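PDB 5BPK: gamma-glutamyltranspeptidase (Ggt) from Helicobacter pylori 26695, which probably cleaves gamma-glutamyl bonds, as in glutathione, and transfers the gamma-glutamyl group to water or to amino acid and peptide acceptors. Local coordinates for residues A[293-298]-A[351-356]; A[315-320]-A[359-364]; A[107-112]-A[252-257]; A[103-108]-A[258-263]; A[35-40]-A[54-59]. All coordinates share one frame; numbering follows the deposited sequence.

Interaction 1: A[293-298]-A[351-356]; sequences LNVMEN and KIFDTI
Asn298 lies over the ring of Phe353, where the last turns of helices 285-296 and 346-354 pack side by side in a helix-helix contact. The CB of Asn298 sits above the ring centre, 3.4 Å from the centroid of Phe353 and 11° off the ring normal, a CH-pi contact. The two side chains slide past each other in opposite directions, and the amide and ring planes are 26° apart. CG of Phe353 is anti to its backbone N (chi1 -179°), which directs the ring's attachment toward Asn298.

Deeper in, the contact is aliphatic. Val295 splits its two methyls between partners: CG2 meets Ile352 CG2 at 3.9 Å, the side chains crossing at about a right angle, while CG1 lies 4.0 Å from Ile356 CD1 and also touches Phe353 CB. A short branched residue suits this place, since the backbones come close and Ala318 of helix 309-329 also packs against Val295.

Asparagine suits the place where the chain leaves the helix because its amide can turn back to the chain. Asn298 ND2 bonds Val295 O at 3.2 Å, from the same face of that carbonyl as Asn298 N, so the oxygen takes two donors.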
# COMPACT_ATOMS: atom_id res chain seq x y z
N LEU A 293 1.61 -10.04 -15.24
CA LEU A 293 0.80 -11.25 -15.41
C LEU A 293 0.51 -11.57 -16.88
O LEU A 293 0.58 -12.73 -17.29
CB LEU A 293 -0.51 -11.15 -14.61
CG LEU A 293 -0.37 -11.32 -13.09
CD1 LEU A 293 -1.68 -11.04 -12.36
CD2 LEU A 293 0.16 -12.71 -12.69
N ASN A 294 0.16 -10.55 -17.66
CA ASN A 294 -0.09 -10.74 -19.09
C ASN A 294 1.12 -11.34 -19.78
O ASN A 294 0.95 -12.21 -20.63
CB ASN A 294 -0.45 -9.45 -19.83
CG ASN A 294 -1.85 -8.93 -19.53
OD1 ASN A 294 -2.73 -9.67 -19.08
ND2 ASN A 294 -2.07 -7.65 -19.85
N VAL A 295 2.32 -10.84 -19.47
CA VAL A 295 3.54 -11.37 -20.08
C VAL A 295 3.69 -12.85 -19.68
O VAL A 295 3.89 -13.72 -20.54
CB VAL A 295 4.82 -10.58 -19.68
CG1 VAL A 295 6.07 -11.22 -20.29
CG2 VAL A 295 4.72 -9.13 -20.12
N MET A 296 3.57 -13.11 -18.38
CA MET A 296 3.73 -14.45 -17.81
C MET A 296 2.72 -15.46 -18.38
O MET A 296 3.02 -16.66 -18.51
CB MET A 296 3.56 -14.38 -16.29
CG MET A 296 4.71 -13.66 -15.60
SD MET A 296 4.38 -13.21 -13.88
CE MET A 296 3.86 -14.79 -13.18
N GLU A 297 1.53 -14.98 -18.73
CA GLU A 297 0.44 -15.84 -19.24
C GLU A 297 0.84 -16.59 -20.51
O GLU A 297 0.27 -17.65 -20.83
CB GLU A 297 -0.83 -15.01 -19.50
CG GLU A 297 -2.09 -15.83 -19.56
CD GLU A 297 -3.35 -14.99 -19.82
OE1 GLU A 297 -3.30 -13.99 -20.57
OE2 GLU A 297 -4.41 -15.36 -19.29
N ASN A 298 1.81 -16.04 -21.24
CA ASN A 298 2.31 -16.68 -22.46
C ASN A 298 3.11 -17.96 -22.24
O ASN A 298 3.40 -18.69 -23.20
CB ASN A 298 3.11 -15.69 -23.29
CG ASN A 298 2.24 -14.61 -23.90
OD1 ASN A 298 1.58 -14.85 -24.92
ND2 ASN A 298 2.22 -13.43 -23.27
N LYS A 351 4.34 -9.08 -27.26
CA LYS A 351 5.56 -8.49 -27.83
C LYS A 351 6.72 -8.51 -26.82
O LYS A 351 7.86 -8.82 -27.17
CB LYS A 351 5.31 -7.06 -28.31
CG LYS A 351 4.54 -7.01 -29.62
CD LYS A 351 4.27 -5.59 -30.11
CE LYS A 351 3.26 -5.61 -31.25
NZ LYS A 351 3.05 -4.27 -31.88
N ILE A 352 6.42 -8.18 -25.57
CA ILE A 352 7.41 -8.26 -24.51
C ILE A 352 7.89 -9.71 -24.34
O ILE A 352 9.09 -10.00 -24.37
CB ILE A 352 6.87 -7.74 -23.16
CG1 ILE A 352 6.51 -6.25 -23.24
CG2 ILE A 352 7.91 -7.98 -22.05
CD1 ILE A 352 5.77 -5.71 -21.99
N PHE A 353 6.93 -10.63 -24.20
CA PHE A 353 7.25 -12.04 -24.03
C PHE A 353 8.19 -12.56 -25.14
O PHE A 353 9.16 -13.26 -24.86
CB PHE A 353 5.98 -12.88 -23.98
CG PHE A 353 6.24 -14.34 -23.78
CD1 PHE A 353 6.57 -14.83 -22.52
CD2 PHE A 353 6.20 -15.22 -24.86
CE1 PHE A 353 6.83 -16.17 -22.34
CE2 PHE A 353 6.45 -16.56 -24.68
CZ PHE A 353 6.77 -17.04 -23.42
N ASP A 354 7.92 -12.17 -26.38
CA ASP A 354 8.68 -12.69 -27.52
C ASP A 354 10.14 -12.21 -27.54
O ASP A 354 10.97 -12.82 -28.23
CB ASP A 354 7.97 -12.33 -28.84
CG ASP A 354 6.68 -13.14 -29.08
OD1 ASP A 354 6.47 -14.18 -28.42
OD2 ASP A 354 5.88 -12.73 -29.95
N THR A 355 10.45 -11.15 -26.78
CA THR A 355 11.85 -10.69 -26.65
C THR A 355 12.65 -11.46 -25.59
O THR A 355 13.88 -11.31 -25.50
CB THR A 355 11.93 -9.16 -26.31
OG1 THR A 355 11.46 -8.92 -24.97
CG2 THR A 355 11.12 -8.34 -27.31
N ILE A 356 11.98 -12.27 -24.78
CA ILE A 356 12.64 -12.99 -23.71
C ILE A 356 13.35 -14.21 -24.29
O ILE A 356 12.72 -15.07 -24.90
CB ILE A 356 11.66 -13.39 -22.59
CG1 ILE A 356 10.92 -12.15 -22.07
CG2 ILE A 356 12.41 -14.09 -21.46
CD1 ILE A 356 9.82 -12.45 -21.11

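Interaction 2: A[315-320]-A[359-364]; sequences AAEAMR and DTVTPS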
# COMPACT_ATOMS: atom_id res chain seq x y z
N ALA A 315 9.23 -13.96 -15.46
CA ALA A 315 8.67 -12.93 -14.57
C ALA A 315 9.57 -11.71 -14.43
O ALA A 315 9.09 -10.57 -14.47
CB ALA A 315 8.38 -13.52 -13.19
N ALA A 316 10.86 -11.95 -14.22
CA ALA A 316 11.82 -10.87 -13.97
C ALA A 316 12.00 -9.98 -15.20
O ALA A 316 12.15 -8.77 -15.07
CB ALA A 316 13.17 -11.44 -13.50
N GLU A 317 12.04 -10.58 -16.39
CA GLU A 317 12.12 -9.77 -17.61
C GLU A 317 10.85 -8.95 -17.84
O GLU A 317 10.91 -7.79 -18.29
CB GLU A 317 12.48 -10.60 -18.83
CG GLU A 317 13.87 -11.24 -18.74
CD GLU A 317 14.96 -10.21 -18.45
OE1 GLU A 317 15.25 -9.41 -19.34
OE2 GLU A 317 15.50 -10.20 -17.31
N ALA A 318 9.69 -9.51 -17.51
CA ALA A 318 8.44 -8.76 -17.59
C ALA A 318 8.46 -7.58 -16.60
O ALA A 318 8.05 -6.48 -16.95
CB ALA A 318 7.23 -9.65 -17.34
N MET A 319 8.92 -7.83 -15.38
CA MET A 319 9.06 -6.79 -14.36
C MET A 319 9.98 -5.67 -14.85
O MET A 319 9.68 -4.50 -14.69
CB MET A 319 9.66 -7.35 -13.07
CG MET A 319 8.77 -8.30 -12.30
SD MET A 319 9.67 -9.20 -11.02
CE MET A 319 8.33 -10.19 -10.33
N ARG A 320 11.11 -6.05 -15.43
CA ARG A 320 12.09 -5.08 -15.91
C ARG A 320 11.44 -4.10 -16.87
O ARG A 320 11.63 -2.89 -16.73
CB ARG A 320 13.22 -5.80 -16.62
CG ARG A 320 14.43 -4.95 -16.92
CD ARG A 320 15.34 -5.63 -17.93
NE ARG A 320 15.87 -6.93 -17.49
CZ ARG A 320 16.95 -7.08 -16.71
NH1 ARG A 320 17.60 -6.03 -16.23
NH2 ARG A 320 17.39 -8.30 -16.42
N ASP A 359 18.29 -18.05 -22.54
CA ASP A 359 19.62 -18.15 -21.94
C ASP A 359 20.22 -16.81 -21.50
O ASP A 359 21.33 -16.78 -20.97
CB ASP A 359 20.59 -18.85 -22.91
CG ASP A 359 20.64 -18.17 -24.28
OD1 ASP A 359 19.81 -17.27 -24.55
OD2 ASP A 359 21.52 -18.55 -25.09
N THR A 360 19.48 -15.72 -21.70
CA THR A 360 20.04 -14.39 -21.45
C THR A 360 18.98 -13.35 -21.06
O THR A 360 17.79 -13.51 -21.31
CB THR A 360 20.86 -13.88 -22.67
OG1 THR A 360 21.68 -12.78 -22.26
CG2 THR A 360 19.96 -13.47 -23.82
N VAL A 361 19.46 -12.30 -20.42
CA VAL A 361 18.64 -11.17 -20.01
C VAL A 361 18.81 -10.02 -21.00
O VAL A 361 19.75 -10.00 -21.81
CB VAL A 361 19.04 -10.68 -18.60
CG1 VAL A 361 18.86 -11.81 -17.59
CG2 VAL A 361 20.47 -10.17 -18.58
N THR A 362 17.90 -9.06 -20.94
CA THR A 362 18.10 -7.77 -21.60
C THR A 362 18.53 -6.82 -20.48
O THR A 362 17.75 -6.55 -19.57
CB THR A 362 16.81 -7.27 -22.28
OG1 THR A 362 16.42 -8.20 -23.31
CG2 THR A 362 17.02 -5.88 -22.91
N PRO A 363 19.78 -6.34 -20.52
CA PRO A 363 20.16 -5.41 -19.46
C PRO A 363 19.28 -4.16 -19.44
O PRO A 363 18.79 -3.73 -20.49
CB PRO A 363 21.61 -5.04 -19.79
CG PRO A 363 21.83 -5.45 -21.17
CD PRO A 363 20.86 -6.53 -21.51
N SER A 364 19.09 -3.60 -18.26
CA SER A 364 18.26 -2.41 -18.10
C SER A 364 18.74 -1.24 -18.97
O SER A 364 17.92 -0.45 -19.44
CB SER A 364 18.23 -2.01 -16.63
OG SER A 364 17.56 -3.00 -15.88
O HOH W 1 14.81 -9.87 -21.98
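Val361 meets Glu317 and Arg320, an i to i+3 salt bridge on helix 309-329, against which the irregular segment 359-364 is laid at the subunit interface. The bridge is side-on: Arg320 NH2 bonds the syn lone pair of Glu317 OE2 at 2.8 Å, while Arg320 NE reaches Glu317 OE1. Val361 packs across this pair at about a right angle to both side chains, its CB 3.6 Å from Arg320 NH2 and its CG1 against Glu317 OE2; the compact branched side chain packs beside the charged pair.

Thr362 follows and binds through its backbone. Its N donates to Glu317 OE1 at 3.1 Å, almost straight at 176°, from above the carboxylate plane and on the face opposite to Arg320 NE. A water 2.7 Å from Thr362 OG1 also donates to Glu317 OE1, a bridge that a hydroxyl side chain allows. Thr362 O lies over one face of the guanidinium, 2.8 Å from Arg320 NE, too far off line for a hydrogen bond.

Pro363 directs its CB away but sets CA over a face of that group. Ser364 then closes the edge: its OG also bonds Trp128 O of the other chain, and Asp131 of that chain salt-bridges Arg320 NH1. Arginine, with donors all round its rim, suits this interface. Ser364 OG itself lies in the guanidinium plane, accepting from Arg320 NH1 at 3.1 Å.

Interaction 3: A[107-112]-A[252-257]; sequences PLKATK and TKEDLA
The carboxylate of Asp255 is the flat group that meets Pro107, Leu108 and Lys109. At its edge, OD1 uses the syn lone pair to accept from Leu108 N at 2.8 Å, and OD2 uses the anti lone pair to accept from Thr252 N at 3.1 Å. To one side of its plane stands Pro107 CB, 3.7 Å from Asp255 OD2. To the other lie Leu108 CD1 and the ammonium of Lys109, whose NZ makes a long salt bridge of 3.8 Å to Asp255 OD2. Aspartate suits the place because two oxygens can serve a turn and a helix start together; the nearby lysine would be expected to stabilise its negative charge.

The helix start is a capping box: Thr252 OG1 accepts from Asp255 N at 3.3 Å. Lys109, bent at chi2 and chi3, reaches Thr252 tip to tip. Leu108 crosses Glu254 at about a right angle, with CD1 3.7 Å from Glu254 CD, so the aliphatic branch lies against the acid's extended chain.

Residues 107-110 form a type I beta turn in the loop between strand 97-102 and helix 139-150. The contact fastens that loop to the N terminus of the short helix 253-257, which rests through Leu256 on helix 234-246.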
# COMPACT_ATOMS: atom_id res chain seq x y z
N PRO A 107 -0.47 20.13 -1.82
CA PRO A 107 -1.24 21.29 -1.39
C PRO A 107 -1.36 22.36 -2.48
O PRO A 107 -0.60 22.35 -3.46
CB PRO A 107 -0.43 21.81 -0.19
CG PRO A 107 0.28 20.62 0.32
CD PRO A 107 0.65 19.86 -0.92
N LEU A 108 -2.28 23.29 -2.27
CA LEU A 108 -2.56 24.35 -3.25
C LEU A 108 -1.33 25.19 -3.55
O LEU A 108 -1.18 25.70 -4.66
CB LEU A 108 -3.71 25.24 -2.74
CG LEU A 108 -5.11 24.65 -2.88
CD1 LEU A 108 -6.09 25.26 -1.88
CD2 LEU A 108 -5.58 24.82 -4.31
N LYS A 109 -0.46 25.35 -2.56
CA LYS A 109 0.76 26.14 -2.73
C LYS A 109 1.95 25.33 -3.24
O LYS A 109 3.04 25.86 -3.39
CB LYS A 109 1.09 26.91 -1.44
CG LYS A 109 0.13 28.09 -1.18
CD LYS A 109 -0.84 27.87 -0.02
CE LYS A 109 -2.31 27.94 -0.45
NZ LYS A 109 -3.24 27.30 0.54
N ALA A 110 1.75 24.05 -3.54
CA ALA A 110 2.81 23.20 -4.08
C ALA A 110 3.27 23.67 -5.45
O ALA A 110 2.48 24.18 -6.25
CB ALA A 110 2.33 21.76 -4.16
N THR A 111 4.56 23.48 -5.72
CA THR A 111 5.15 23.81 -7.01
C THR A 111 6.15 22.74 -7.44
O THR A 111 6.72 22.01 -6.62
CB THR A 111 5.86 25.18 -6.98
OG1 THR A 111 6.93 25.16 -6.03
CG2 THR A 111 4.88 26.30 -6.62
N LYS A 112 6.36 22.67 -8.75
CA LYS A 112 7.23 21.68 -9.36
C LYS A 112 8.59 21.53 -8.66
O LYS A 112 9.04 20.43 -8.36
CB LYS A 112 7.42 22.06 -10.83
CG LYS A 112 8.20 21.06 -11.64
CD LYS A 112 8.23 21.47 -13.11
CE LYS A 112 9.62 21.40 -13.67
NZ LYS A 112 10.50 22.48 -13.12
N THR A 252 -3.19 24.26 4.48
CA THR A 252 -4.07 25.25 5.07
C THR A 252 -5.49 24.71 5.25
O THR A 252 -5.83 23.63 4.76
CB THR A 252 -4.18 26.49 4.15
OG1 THR A 252 -4.80 26.11 2.92
CG2 THR A 252 -2.82 27.10 3.89
N LYS A 253 -6.33 25.48 5.93
CA LYS A 253 -7.74 25.15 6.04
C LYS A 253 -8.41 25.02 4.66
O LYS A 253 -9.34 24.24 4.50
CB LYS A 253 -8.48 26.18 6.90
CG LYS A 253 -8.19 26.03 8.38
CD LYS A 253 -8.99 27.03 9.21
CE LYS A 253 -8.40 28.42 9.15
NZ LYS A 253 -9.05 29.35 10.12
N GLU A 254 -7.94 25.79 3.68
CA GLU A 254 -8.49 25.72 2.33
C GLU A 254 -8.17 24.37 1.67
O GLU A 254 -9.03 23.77 1.02
CB GLU A 254 -7.98 26.86 1.44
CG GLU A 254 -8.73 26.96 0.11
CD GLU A 254 -8.23 28.07 -0.81
OE1 GLU A 254 -7.27 28.79 -0.43
OE2 GLU A 254 -8.79 28.21 -1.91
N ASP A 255 -6.95 23.88 1.88
CA ASP A 255 -6.57 22.55 1.39
C ASP A 255 -7.48 21.49 1.98
O ASP A 255 -7.98 20.61 1.28
CB ASP A 255 -5.12 22.22 1.77
CG ASP A 255 -4.10 22.92 0.90
OD1 ASP A 255 -4.16 22.77 -0.33
OD2 ASP A 255 -3.21 23.59 1.46
N LEU A 256 -7.70 21.57 3.29
CA LEU A 256 -8.45 20.55 4.00
C LEU A 256 -9.91 20.56 3.57
O LEU A 256 -10.49 19.51 3.31
CB LEU A 256 -8.30 20.72 5.52
CG LEU A 256 -6.89 20.48 6.07
CD1 LEU A 256 -6.72 21.12 7.45
CD2 LEU A 256 -6.47 19.02 6.10
N ALA A 257 -10.50 21.76 3.47
CA ALA A 257 -11.90 21.90 3.07
C ALA A 257 -12.15 21.47 1.61
O ALA A 257 -13.29 21.14 1.26
CB ALA A 257 -12.38 23.34 3.29

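Interaction 4: A[103-108]-A[258-263]; sequences REKAPL and SYNVKW. With 4UD ((2S)-amino[(5S)-4,5-dihydro-1,2-oxazol-5-yl]acetic acid), chain O; EDO (1,2-ethanediol), chain M.
Tyr259 and Lys105 carry most of the polar bonding between the loop after strand 97-102 and the lead-in to strand 262-271, a contact that stands behind the inhibitor pocket formed with the other chain. Tyr259 OH donates to Arg103 O at 2.7 Å, from 51° above the carbonyl plane. Lys105 NZ donates to Asn260 OD1 at 2.8 Å, and also lies 3.1 Å from Ser258 O. A bend at chi3 (63°) turns Lys105 CE toward Asn260.

The apolar share is the buried lysine's own chain: CD runs 3.6 Å from Tyr259 CD1, the two side chains crossing obliquely. The tyrosine ring suits its place by giving Lys105 CD a surface to lie against while its OH spans to Arg103 O.

Arg103 shares in binding the inhibitor: its NH1 bonds carboxylate O9 at 2.9 Å, and Ser72 and Asp43 of the other chain help complete the site. Tyrosine thus anchors the backbone of a ligand-binding arginine, while salt bridges to Asp43 and Glu40 of the other chain help to fix where its guanidinium points.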
# COMPACT_ATOMS: atom_id res chain seq x y z
N ARG A 103 -6.02 8.99 -1.88
CA ARG A 103 -4.62 9.38 -1.92
C ARG A 103 -4.46 10.85 -1.55
O ARG A 103 -5.30 11.69 -1.89
CB ARG A 103 -4.08 9.13 -3.32
CG ARG A 103 -2.61 9.45 -3.55
CD ARG A 103 -1.67 8.53 -2.80
NE ARG A 103 -0.33 8.53 -3.40
CZ ARG A 103 0.71 7.85 -2.93
NH1 ARG A 103 0.62 7.14 -1.83
NH2 ARG A 103 1.87 7.90 -3.57
N GLU A 104 -3.36 11.19 -0.88
CA GLU A 104 -3.09 12.59 -0.55
C GLU A 104 -2.92 13.43 -1.81
O GLU A 104 -2.52 12.93 -2.87
CB GLU A 104 -1.84 12.75 0.31
CG GLU A 104 -1.87 11.98 1.62
CD GLU A 104 -1.14 10.65 1.53
OE1 GLU A 104 -1.44 9.87 0.59
OE2 GLU A 104 -0.28 10.40 2.40
N LYS A 105 -3.23 14.72 -1.68
CA LYS A 105 -3.04 15.70 -2.74
C LYS A 105 -1.90 16.64 -2.40
O LYS A 105 -1.75 17.06 -1.24
CB LYS A 105 -4.30 16.53 -2.91
CG LYS A 105 -5.51 15.77 -3.39
CD LYS A 105 -6.80 16.54 -3.16
CE LYS A 105 -6.90 17.85 -3.94
NZ LYS A 105 -8.19 18.57 -3.68
N ALA A 106 -1.15 17.05 -3.42
CA ALA A 106 -0.20 18.13 -3.23
C ALA A 106 -0.98 19.37 -2.81
O ALA A 106 -2.03 19.64 -3.38
CB ALA A 106 0.60 18.39 -4.51
N PRO A 107 -0.47 20.13 -1.82
CA PRO A 107 -1.24 21.29 -1.39
C PRO A 107 -1.36 22.36 -2.48
O PRO A 107 -0.60 22.35 -3.46
CB PRO A 107 -0.43 21.81 -0.19
CG PRO A 107 0.28 20.62 0.32
CD PRO A 107 0.65 19.86 -0.92
N LEU A 108 -2.28 23.29 -2.27
CA LEU A 108 -2.56 24.35 -3.25
C LEU A 108 -1.33 25.19 -3.55
O LEU A 108 -1.18 25.70 -4.66
CB LEU A 108 -3.71 25.24 -2.74
CG LEU A 108 -5.11 24.65 -2.88
CD1 LEU A 108 -6.09 25.26 -1.88
CD2 LEU A 108 -5.58 24.82 -4.31
N SER A 258 -11.10 21.48 0.80
CA SER A 258 -11.19 21.07 -0.61
C SER A 258 -10.72 19.63 -0.90
O SER A 258 -10.74 19.19 -2.06
CB SER A 258 -10.43 22.05 -1.51
OG SER A 258 -9.04 22.10 -1.25
N TYR A 259 -10.35 18.87 0.14
CA TYR A 259 -9.92 17.49 -0.08
C TYR A 259 -11.11 16.66 -0.54
O TYR A 259 -12.17 16.68 0.10
CB TYR A 259 -9.27 16.81 1.15
CG TYR A 259 -8.84 15.43 0.72
CD1 TYR A 259 -7.63 15.26 0.07
CD2 TYR A 259 -9.72 14.35 0.78
CE1 TYR A 259 -7.26 14.04 -0.44
CE2 TYR A 259 -9.37 13.11 0.27
CZ TYR A 259 -8.13 12.97 -0.35
OH TYR A 259 -7.78 11.76 -0.88
N ASN A 260 -10.91 15.92 -1.63
CA ASN A 260 -11.95 15.11 -2.24
C ASN A 260 -11.45 13.68 -2.50
O ASN A 260 -10.38 13.51 -3.07
CB ASN A 260 -12.41 15.76 -3.57
CG ASN A 260 -11.23 16.09 -4.56
OD1 ASN A 260 -10.16 16.59 -4.17
ND2 ASN A 260 -11.48 15.86 -5.85
N VAL A 261 -12.19 12.67 -2.04
CA VAL A 261 -11.96 11.30 -2.54
C VAL A 261 -12.48 11.22 -3.96
O VAL A 261 -13.26 12.08 -4.39
CB VAL A 261 -12.65 10.18 -1.69
CG1 VAL A 261 -12.18 10.23 -0.23
CG2 VAL A 261 -14.18 10.24 -1.80
N LYS A 262 -12.04 10.21 -4.70
CA LYS A 262 -12.59 9.92 -6.01
C LYS A 262 -12.92 8.45 -6.13
O LYS A 262 -12.08 7.58 -5.87
CB LYS A 262 -11.62 10.34 -7.10
CG LYS A 262 -11.50 11.86 -7.17
CD LYS A 262 -10.80 12.35 -8.42
CE LYS A 262 -11.53 11.96 -9.69
NZ LYS A 262 -11.10 12.81 -10.84
N TRP A 263 -14.16 8.16 -6.50
CA TRP A 263 -14.54 6.81 -6.90
C TRP A 263 -14.14 6.61 -8.35
O TRP A 263 -14.63 7.31 -9.24
CB TRP A 263 -16.03 6.59 -6.74
CG TRP A 263 -16.49 6.63 -5.34
CD1 TRP A 263 -17.08 7.68 -4.70
CD2 TRP A 263 -16.38 5.58 -4.37
NE1 TRP A 263 -17.35 7.35 -3.39
CE2 TRP A 263 -16.94 6.06 -3.17
CE3 TRP A 263 -15.89 4.28 -4.41
CZ2 TRP A 263 -17.02 5.28 -2.01
CZ3 TRP A 263 -15.97 3.50 -3.28
CH2 TRP A 263 -16.52 4.01 -2.09
C3 4UD O . 4.05 1.61 1.61
C4 4UD O . 3.69 3.12 0.02
C5 4UD O . 4.42 3.03 1.35
C6 4UD O . 4.26 4.12 -0.99
C8 4UD O . 3.33 4.11 -2.18
O9 4UD O . 2.31 4.75 -2.18
O10 4UD O . 3.63 3.37 -3.27
N7 4UD O . 4.27 5.48 -0.42
O2 4UD O . 3.79 1.82 -0.56
N1 4UD O . 3.72 1.02 0.51
C1 EDO M . -18.57 9.86 -0.81
O1 EDO M . -17.95 10.09 -2.08
C2 EDO M . -19.16 8.45 -0.77
O2 EDO M . -20.07 8.31 0.33
O HOH W 2 -7.90 21.92 -3.63

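Interaction 5: A[35-40]-A[54-59]; sequences TKVGLA and VLEEGG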
# COMPACT_ATOMS: atom_id res chain seq x y z
N THR A 35 -15.95 -20.27 8.53
CA THR A 35 -17.02 -20.84 7.71
C THR A 35 -18.38 -20.18 7.96
O THR A 35 -19.41 -20.72 7.56
CB THR A 35 -17.17 -22.35 7.98
OG1 THR A 35 -17.47 -22.56 9.36
CG2 THR A 35 -15.88 -23.08 7.60
N LYS A 36 -18.38 -19.01 8.62
CA LYS A 36 -19.62 -18.37 9.08
C LYS A 36 -19.79 -16.91 8.61
O LYS A 36 -20.77 -16.59 7.92
CB LYS A 36 -19.70 -18.43 10.61
CG LYS A 36 -19.71 -19.84 11.21
N VAL A 37 -18.88 -16.04 9.02
CA VAL A 37 -19.02 -14.59 8.78
C VAL A 37 -17.92 -13.98 7.92
O VAL A 37 -17.99 -12.82 7.55
CB VAL A 37 -19.09 -13.80 10.12
CG1 VAL A 37 -20.32 -14.26 10.93
CG2 VAL A 37 -17.80 -13.94 10.92
N GLY A 38 -16.90 -14.76 7.58
CA GLY A 38 -15.80 -14.26 6.77
C GLY A 38 -14.57 -13.95 7.60
O GLY A 38 -14.42 -14.44 8.72
N LEU A 39 -13.66 -13.17 7.02
CA LEU A 39 -12.39 -12.82 7.68
C LEU A 39 -12.06 -11.35 7.49
O LEU A 39 -12.34 -10.77 6.43
CB LEU A 39 -11.23 -13.67 7.15
CG LEU A 39 -11.20 -15.14 7.55
CD1 LEU A 39 -10.10 -15.89 6.81
CD2 LEU A 39 -11.02 -15.28 9.05
N ALA A 40 -11.45 -10.78 8.52
CA ALA A 40 -10.91 -9.42 8.48
C ALA A 40 -9.47 -9.51 8.98
O ALA A 40 -9.23 -9.76 10.17
CB ALA A 40 -11.74 -8.51 9.37
N VAL A 54 -16.70 -6.95 14.18
CA VAL A 54 -17.70 -6.29 13.33
C VAL A 54 -18.44 -7.30 12.44
O VAL A 54 -19.67 -7.28 12.37
CB VAL A 54 -17.11 -5.14 12.48
CG1 VAL A 54 -18.13 -4.65 11.45
CG2 VAL A 54 -16.66 -3.99 13.39
N LEU A 55 -17.70 -8.21 11.80
CA LEU A 55 -18.33 -9.28 11.03
C LEU A 55 -19.20 -10.19 11.92
O LEU A 55 -20.32 -10.55 11.53
CB LEU A 55 -17.29 -10.12 10.30
CG LEU A 55 -16.44 -9.42 9.25
CD1 LEU A 55 -15.41 -10.38 8.68
CD2 LEU A 55 -17.30 -8.79 8.14
N GLU A 56 -18.70 -10.56 13.10
CA GLU A 56 -19.46 -11.40 14.02
C GLU A 56 -20.77 -10.72 14.43
O GLU A 56 -21.78 -11.38 14.67
CB GLU A 56 -18.64 -11.73 15.27
CG GLU A 56 -17.49 -12.69 15.02
CD GLU A 56 -16.52 -12.81 16.21
OE1 GLU A 56 -16.76 -12.15 17.25
OE2 GLU A 56 -15.53 -13.56 16.09
N GLU A 57 -20.75 -9.39 14.48
CA GLU A 57 -21.91 -8.63 14.92
C GLU A 57 -22.81 -8.21 13.75
O GLU A 57 -23.67 -7.35 13.91
CB GLU A 57 -21.43 -7.42 15.74
CG GLU A 57 -20.85 -7.87 17.08
CD GLU A 57 -20.30 -6.75 17.94
OE1 GLU A 57 -20.00 -5.65 17.44
OE2 GLU A 57 -20.15 -7.01 19.16
N GLY A 58 -22.62 -8.83 12.58
CA GLY A 58 -23.49 -8.62 11.43
C GLY A 58 -23.13 -7.49 10.47
O GLY A 58 -23.88 -7.20 9.53
N GLY A 59 -21.99 -6.85 10.70
CA GLY A 59 -21.51 -5.83 9.78
C GLY A 59 -21.04 -6.47 8.49
O GLY A 59 -20.72 -7.65 8.47
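Leu55, near the end of helix 45-56, faces Val37 and the backbone of strand 38-41. With CG anti to its carbonyl carbon (chi1 -62°) and CD1 anti to CA (chi2 177°), the side chain is stretched out, and CD1 arrives 3.7 Å from Leu39 C and 4.2 Å from Ala40 CB. The small methyl of Ala40 leaves the strand near enough for this. Val37 rotates CG1 anti to its carbonyl carbon, which puts CG2 in the crowded position between N and C. From there CG2 packs 3.9 Å from Leu55 CB and near the backbone N of Glu56 (4.1 Å), with Glu56 CG alongside at 4.3 Å.

Gly38, at phi 102°, adopts backbone angles at which a CB would jam against the carbonyl of Val37; its own carbonyl carbon lies 3.8 Å from Leu55 CD1. Glycine also ends the helix. Gly58, at positive phi, is the C-prime residue of a Schellman motif, in which Gly59 N bonds Val54 O at 2.9 Å and Gly58 N bonds Leu55 O.

Leu39 and Ala40 pair with an antiparallel strand of the other chain, and Leu55 also touches Ala64 of helix 61-75. Helix packed on a sheet that crosses the interface is consistent with the layered alpha-beta-beta-alpha sandwich of Ntn hydrolases.

Near the N terminus, interaction 5 closes a short loop of 13 residues, laying helix 45-56 on strand 38-41. Interactions 3 and 4 then close much longer loops from one stretch, sharing Pro107 and Leu108: the closure of 107-112 onto 252-257 nests inside that of 103-108 onto 258-263, and together they tie the loop after strand 97-102 to helix 253-257 and the start of strand 262-271. Farther on, interactions 1 and 2 cross, their segments alternating along helices 285-296, 309-329 and 346-354 and the tail beyond; Val295 of one touches Ala318 of the other. Interactions 1 and 3 lie about 43 Å apart between centres, at well-separated parts of the chain.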